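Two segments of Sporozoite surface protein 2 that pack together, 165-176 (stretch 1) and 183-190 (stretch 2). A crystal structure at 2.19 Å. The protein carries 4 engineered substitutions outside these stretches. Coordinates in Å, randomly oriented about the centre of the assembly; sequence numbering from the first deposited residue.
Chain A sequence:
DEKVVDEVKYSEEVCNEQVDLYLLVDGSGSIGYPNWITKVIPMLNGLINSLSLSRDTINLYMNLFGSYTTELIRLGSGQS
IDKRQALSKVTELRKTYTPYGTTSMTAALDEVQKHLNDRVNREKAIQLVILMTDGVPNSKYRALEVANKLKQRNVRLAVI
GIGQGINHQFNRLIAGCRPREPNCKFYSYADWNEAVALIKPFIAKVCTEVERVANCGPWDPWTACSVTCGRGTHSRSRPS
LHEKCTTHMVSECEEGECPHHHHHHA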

ATOM      1  N   GLY A 165      -0.012 -19.329 -24.427  1.00 49.70           N
ATOM      2  CA  GLY A 165      -1.419 -19.499 -24.750  1.00 45.93           C
ATOM      3  C   GLY A 165      -2.336 -18.787 -23.772  1.00 51.57           C
ATOM      4  O   GLY A 165      -2.840 -19.389 -22.820  1.00 50.82           O
ATOM      5  N   ILE A 166      -2.559 -17.502 -24.022  1.00 47.18           N
ATOM      6  CA  ILE A 166      -3.319 -16.650 -23.117  1.00 46.69           C
ATOM      7  C   ILE A 166      -4.834 -16.769 -23.302  1.00 52.30           C
ATOM      8  O   ILE A 166      -5.343 -16.731 -24.424  1.00 50.52           O
ATOM      9  N   ASN A 167      -5.542 -16.932 -22.185  1.00 43.49           N
ATOM     10  CA  ASN A 167      -6.994 -16.835 -22.170  1.00 39.67           C
ATOM     11  C   ASN A 167      -7.396 -15.397 -21.852  1.00 43.01           C
ATOM     12  O   ASN A 167      -7.526 -15.020 -20.680  1.00 40.91           O
ATOM     13  N   HIS A 168      -7.586 -14.595 -22.897  1.00 45.79           N
ATOM     14  CA  HIS A 168      -7.885 -13.175 -22.727  1.00 44.61           C
ATOM     15  C   HIS A 168      -9.260 -12.953 -22.118  1.00 45.65           C
ATOM     16  O   HIS A 168      -9.481 -11.960 -21.422  1.00 39.36           O
ATOM     17  N   GLN A 169     -10.180 -13.875 -22.386  1.00 45.29           N
ATOM     18  CA  GLN A 169     -11.529 -13.783 -21.827  1.00 45.05           C
ATOM     19  C   GLN A 169     -11.476 -13.819 -20.298  1.00 37.99           C
ATOM     20  O   GLN A 169     -12.067 -12.970 -19.634  1.00 38.85           O
ATOM     21  N   PHE A 170     -10.761 -14.790 -19.738  1.00 38.56           N
ATOM     22  CA  PHE A 170     -10.667 -14.876 -18.288  1.00 37.66           C
ATOM     23  C   PHE A 170      -9.863 -13.722 -17.690  1.00 40.23           C
ATOM     24  O   PHE A 170     -10.230 -13.189 -16.643  1.00 39.31           O
ATOM     25  N   ASN A 171      -8.748 -13.367 -18.327  1.00 37.30           N
ATOM     26  CA  ASN A 171      -7.932 -12.252 -17.848  1.00 36.35           C
ATOM     27  C   ASN A 171      -8.733 -10.961 -17.767  1.00 33.47           C
ATOM     28  O   ASN A 171      -8.615 -10.222 -16.794  1.00 33.66           O
ATOM     29  N   ARG A 172      -9.549 -10.703 -18.786  1.00 31.06           N
ATOM     30  CA  ARG A 172     -10.381  -9.512 -18.817  1.00 37.16           C
ATOM     31  C   ARG A 172     -11.451  -9.595 -17.737  1.00 42.34           C
ATOM     32  O   ARG A 172     -11.799  -8.593 -17.109  1.00 37.95           O
ATOM     33  N   LEU A 173     -11.972 -10.797 -17.523  1.00 38.66           N
ATOM     34  CA  LEU A 173     -13.016 -10.994 -16.531  1.00 45.38           C
ATOM     35  C   LEU A 173     -12.473 -10.708 -15.134  1.00 31.15           C
ATOM     36  O   LEU A 173     -13.045  -9.927 -14.391  1.00 40.16           O
ATOM     37  N   ILE A 174     -11.348 -11.310 -14.786  1.00 34.23           N
ATOM     38  CA  ILE A 174     -10.793 -11.095 -13.457  1.00 36.85           C
ATOM     39  C   ILE A 174     -10.305  -9.648 -13.277  1.00 44.03           C
ATOM     40  O   ILE A 174     -10.292  -9.126 -12.167  1.00 38.09           O
ATOM     41  N   ALA A 175      -9.940  -8.993 -14.374  1.00 42.79           N
ATOM     42  CA  ALA A 175      -9.488  -7.600 -14.310  1.00 40.99           C
ATOM     43  C   ALA A 175     -10.665  -6.633 -14.159  1.00 43.13           C
ATOM     44  O   ALA A 175     -10.496  -5.488 -13.743  1.00 40.04           O
ATOM     45  N   GLY A 176     -11.858  -7.099 -14.498  1.00 34.43           N
ATOM     46  CA  GLY A 176     -13.037  -6.266 -14.390  1.00 40.57           C
ATOM     47  C   GLY A 176     -13.287  -5.435 -15.633  1.00 45.56           C
ATOM     48  O   GLY A 176     -13.933  -4.397 -15.563  1.00 45.10           O
ATOM     49  N   ASN A 183     -10.405  -0.102 -24.747  1.00 79.56           N
ATOM     50  CA  ASN A 183      -9.368   0.407 -23.857  1.00 82.42           C
ATOM     51  C   ASN A 183      -9.643   0.136 -22.384  1.00 81.14           C
ATOM     52  O   ASN A 183      -9.836   1.071 -21.605  1.00 94.52           O
ATOM     53  N   CYS A 184      -9.670  -1.136 -22.003  1.00 66.79           N
ATOM     54  CA  CYS A 184      -9.772  -1.494 -20.594  1.00 54.86           C
ATOM     55  C   CYS A 184      -8.520  -1.021 -19.861  1.00 50.03           C
ATOM     56  O   CYS A 184      -7.402  -1.303 -20.282  1.00 52.51           O
ATOM     57  N   LYS A 185      -8.716  -0.299 -18.765  1.00 48.60           N
ATOM     58  CA  LYS A 185      -7.612   0.297 -18.026  1.00 43.50           C
ATOM     59  C   LYS A 185      -6.983  -0.675 -17.036  1.00 43.47           C
ATOM     60  O   LYS A 185      -6.099  -0.296 -16.265  1.00 43.61           O
ATOM     61  N   PHE A 186      -7.435  -1.924 -17.042  1.00 39.54           N
ATOM     62  CA  PHE A 186      -7.000  -2.872 -16.016  1.00 40.75           C
ATOM     63  C   PHE A 186      -6.264  -4.088 -16.568  1.00 36.13           C
ATOM     64  O   PHE A 186      -5.812  -4.947 -15.811  1.00 30.41           O
ATOM     65  N   TYR A 187      -6.152  -4.161 -17.888  1.00 37.00           N
ATOM     66  CA  TYR A 187      -5.527  -5.307 -18.529  1.00 35.72           C
ATOM     67  C   TYR A 187      -4.623  -4.858 -19.667  1.00 31.74           C
ATOM     68  O   TYR A 187      -5.009  -4.026 -20.495  1.00 34.70           O
ATOM     69  N   SER A 188      -3.421  -5.422 -19.707  1.00 33.03           N
ATOM     70  CA  SER A 188      -2.494  -5.191 -20.812  1.00 35.23           C
ATOM     71  C   SER A 188      -1.868  -6.521 -21.218  1.00 32.89           C
ATOM     72  O   SER A 188      -1.527  -7.337 -20.365  1.00 35.50           O
ATOM     73  N   TYR A 189      -1.720  -6.748 -22.517  1.00 42.83           N
ATOM     74  CA  TYR A 189      -1.060  -7.965 -22.979  1.00 56.02           C
ATOM     75  C   TYR A 189      -0.038  -7.719 -24.091  1.00 60.75           C
ATOM     76  O   TYR A 189       0.230  -8.599 -24.906  1.00 76.60           O
ATOM     77  N   ALA A 190       0.538  -6.521 -24.107  1.00 52.22           N
ATOM     78  CA  ALA A 190       1.618  -6.193 -25.035  1.00 48.17           C
ATOM     79  C   ALA A 190       2.982  -6.314 -24.344  1.00 48.18           C
ATOM     80  O   ALA A 190       3.245  -7.288 -23.640  1.00 57.03           O
TER

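A single phenol oxygen gathers much of this contact: Tyr187 OH lies 2.7 Å from His168 ND1 and 3.1 Å from Asn171 ND2, hydrogen-bonded to both, while Ile166 CG2 approaches the same Tyr187 OH at 3.5 Å. Asn171 ND2 donates to the hydroxyl in a nearly straight bond (168°); Asn171 (chi1 m) points toward stretch 2, and its ND2 also bonds elsewhere in the structure. Tyr187, chi1 t, is buried and gives up more area to the partner stretch than any other residue here. Its ring reaches along the helix 168-175, so that its shank meets aliphatic carbon, Tyr187 CD2 lying 3.7 Å from Arg172 CG, before its tip arrives at the polar groups near the helix start. That start is capped by Asn167, whose OD1 accepts from Phe170 N at 2.9 Å while its side chain points away from stretch 2. His168 leaves the backbone sideways, but with chi1 m its ring comes in against two tyrosines: rim to rim with Tyr187, and edge-on to the face of Tyr189 (chi1 p), with centroids 4.3 Å apart and His168 CE1 3.3 Å from Tyr189 CD2. At the other end of the helix the backbones come close, Ala175 CA and Phe186 CA lying 5.6 Å apart; Ala175 CB packs 4.0 Å from Phe186 CB and 4.2 Å from Tyr187 CB, and Ala175 O lies 3.5 Å from Phe186 CB (Phe186 chi1 m). Gly176 then ends the helix in a Schellman motif, its positive phi suited to glycine. Arg172 (chi1 m, chi2 t) extends past Tyr187 to bring NH2 within 4.3 Å of Cys184 CB. Water 1 links these two residues weakly, accepting from Arg172 NH2 at 3.5 Å and Cys184 N at 3.4 Å. Cys184, chi1 t, points inward and is covalently bonded elsewhere in the structure.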

ATOM      1  CB  ILE A 166      -2.898 -15.171 -23.272  1.00 39.03           C
ATOM      2  CG1 ILE A 166      -1.389 -15.031 -23.072  1.00 46.10           C
ATOM      3  CG2 ILE A 166      -3.647 -14.288 -22.274  1.00 40.32           C
ATOM      4  CD1 ILE A 166      -0.867 -13.617 -23.276  1.00 50.01           C
ATOM      5  CB  ASN A 167      -7.583 -17.804 -21.139  1.00 39.85           C
ATOM      6  CG  ASN A 167      -9.101 -17.882 -21.198  1.00 38.47           C
ATOM      7  OD1 ASN A 167      -9.781 -16.910 -21.528  1.00 43.84           O
ATOM      8  ND2 ASN A 167      -9.639 -19.048 -20.871  1.00 46.51           N
ATOM      9  CB  HIS A 168      -7.782 -12.427 -24.059  1.00 49.16           C
ATOM     10  CG  HIS A 168      -6.400 -12.411 -24.633  1.00 52.04           C
ATOM     11  ND1 HIS A 168      -5.343 -11.794 -24.001  1.00 41.17           N
ATOM     12  CD2 HIS A 168      -5.901 -12.940 -25.775  1.00 51.33           C
ATOM     13  CE1 HIS A 168      -4.250 -11.942 -24.731  1.00 48.32           C
ATOM     14  NE2 HIS A 168      -4.562 -12.634 -25.813  1.00 53.75           N
ATOM     15  CB  GLN A 169     -12.426 -14.897 -22.379  1.00 48.68           C
ATOM     16  CG  GLN A 169     -13.871 -14.887 -21.863  1.00 55.48           C
ATOM     17  CD  GLN A 169     -14.030 -15.577 -20.510  1.00 60.28           C
ATOM     18  OE1 GLN A 169     -13.347 -16.560 -20.214  1.00 60.67           O
ATOM     19  NE2 GLN A 169     -14.921 -15.051 -19.679  1.00 61.17           N
ATOM     20  CB  PHE A 170     -10.071 -16.208 -17.814  1.00 32.21           C
ATOM     21  CG  PHE A 170      -9.992 -16.313 -16.310  1.00 32.11           C
ATOM     22  CD1 PHE A 170     -11.094 -16.728 -15.577  1.00 40.34           C
ATOM     23  CD2 PHE A 170      -8.838 -15.932 -15.628  1.00 36.23           C
ATOM     24  CE1 PHE A 170     -11.042 -16.793 -14.191  1.00 35.26           C
ATOM     25  CE2 PHE A 170      -8.783 -15.989 -14.241  1.00 35.34           C
ATOM     26  CZ  PHE A 170      -9.888 -16.433 -13.528  1.00 33.46           C
ATOM     27  CB  ASN A 171      -6.693 -12.044 -18.723  1.00 31.10           C
ATOM     28  CG  ASN A 171      -5.552 -12.985 -18.363  1.00 30.99           C
ATOM     29  OD1 ASN A 171      -5.576 -13.640 -17.325  1.00 33.00           O
ATOM     30  ND2 ASN A 171      -4.532 -13.033 -19.214  1.00 32.10           N
ATOM     31  CB  ARG A 172     -11.045  -9.338 -20.188  1.00 41.20           C
ATOM     32  CG  ARG A 172     -10.106  -8.890 -21.304  1.00 40.14           C
ATOM     33  CD  ARG A 172     -10.852  -8.688 -22.619  1.00 51.56           C
ATOM     34  NE  ARG A 172     -11.114  -7.274 -22.884  1.00 74.75           N
ATOM     35  CZ  ARG A 172     -12.298  -6.686 -22.742  1.00 84.81           C
ATOM     36  NH1 ARG A 172     -13.353  -7.385 -22.343  1.00 89.42           N
ATOM     37  NH2 ARG A 172     -12.429  -5.394 -23.006  1.00 87.74           N
ATOM     38  CB  LEU A 173     -13.594 -12.409 -16.623  1.00 40.72           C
ATOM     39  CG  LEU A 173     -14.800 -12.700 -15.737  1.00 38.63           C
ATOM     40  CD1 LEU A 173     -15.941 -11.750 -16.059  1.00 38.27           C
ATOM     41  CD2 LEU A 173     -15.234 -14.150 -15.924  1.00 44.67           C
ATOM     42  CB  ILE A 174      -9.694 -12.130 -13.102  1.00 34.89           C
ATOM     43  CG1 ILE A 174      -9.456 -12.158 -11.589  1.00 36.05           C
ATOM     44  CG2 ILE A 174      -8.372 -11.852 -13.867  1.00 29.61           C
ATOM     45  CD1 ILE A 174      -8.608 -13.329 -11.121  1.00 29.10           C
ATOM     46  CB  ALA A 175      -8.675  -7.244 -15.541  1.00 29.30           C
ATOM     47  CB  ASN A 183      -9.168   1.915 -24.065  1.00 89.52           C
ATOM     48  CG  ASN A 183      -8.635   2.252 -25.444  1.00 91.55           C
ATOM     49  OD1 ASN A 183      -7.593   1.743 -25.860  1.00 98.50           O
ATOM     50  ND2 ASN A 183      -9.352   3.111 -26.162  1.00 85.57           N
ATOM     51  CB  CYS A 184      -9.934  -3.002 -20.430  1.00 55.93           C
ATOM     52  SG  CYS A 184     -10.053  -3.531 -18.715  1.00 56.96           S
ATOM     53  CB  LYS A 185      -8.092   1.543 -17.272  1.00 48.65           C
ATOM     54  CG  LYS A 185      -8.736   2.612 -18.152  1.00 61.11           C
ATOM     55  CD  LYS A 185      -7.828   2.993 -19.318  1.00 76.08           C
ATOM     56  CE  LYS A 185      -8.440   4.087 -20.188  1.00 82.09           C
ATOM     57  NZ  LYS A 185      -8.524   5.399 -19.482  1.00 81.73           N
ATOM     58  CB  PHE A 186      -8.201  -3.310 -15.166  1.00 41.80           C
ATOM     59  CG  PHE A 186      -8.925  -2.165 -14.531  1.00 43.09           C
ATOM     60  CD1 PHE A 186      -8.391  -1.525 -13.427  1.00 44.56           C
ATOM     61  CD2 PHE A 186     -10.119  -1.709 -15.051  1.00 45.85           C
ATOM     62  CE1 PHE A 186      -9.042  -0.459 -12.848  1.00 38.12           C
ATOM     63  CE2 PHE A 186     -10.774  -0.644 -14.474  1.00 49.22           C
ATOM     64  CZ  PHE A 186     -10.237  -0.020 -13.373  1.00 42.05           C
ATOM     65  CB  TYR A 187      -6.601  -6.258 -19.064  1.00 35.70           C
ATOM     66  CG  TYR A 187      -6.073  -7.509 -19.751  1.00 32.13           C
ATOM     67  CD1 TYR A 187      -5.090  -8.283 -19.162  1.00 33.72           C
ATOM     68  CD2 TYR A 187      -6.584  -7.923 -20.972  1.00 36.10           C
ATOM     69  CE1 TYR A 187      -4.615  -9.428 -19.772  1.00 32.17           C
ATOM     70  CE2 TYR A 187      -6.114  -9.071 -21.594  1.00 42.76           C
ATOM     71  CZ  TYR A 187      -5.130  -9.818 -20.985  1.00 39.59           C
ATOM     72  OH  TYR A 187      -4.655 -10.962 -21.580  1.00 39.24           O
ATOM     73  CB  SER A 188      -1.397  -4.217 -20.383  1.00 38.29           C
ATOM     74  OG  SER A 188      -0.491  -3.963 -21.446  1.00 42.53           O
ATOM     75  CB  TYR A 189      -2.081  -9.035 -23.386  1.00 56.44           C
ATOM     76  CG  TYR A 189      -2.920  -8.698 -24.593  1.00 70.88           C
ATOM     77  CD1 TYR A 189      -3.977  -7.801 -24.501  1.00 82.84           C
ATOM     78  CD2 TYR A 189      -2.672  -9.294 -25.825  1.00 78.38           C
ATOM     79  CE1 TYR A 189      -4.756  -7.496 -25.606  1.00 94.83           C
ATOM     80  CE2 TYR A 189      -3.446  -8.999 -26.934  1.00 89.28           C
ATOM     81  CZ  TYR A 189      -4.487  -8.099 -26.819  1.00 98.08           C
ATOM     82  OH  TYR A 189      -5.260  -7.801 -27.921  1.00105.20           O
ATOM     83  CB  ALA A 190       1.419  -4.810 -25.606  1.00 40.70           C
TER
HETATM   84  O   HOH W   1     -10.447  -3.078 -24.697  1.00 83.53           O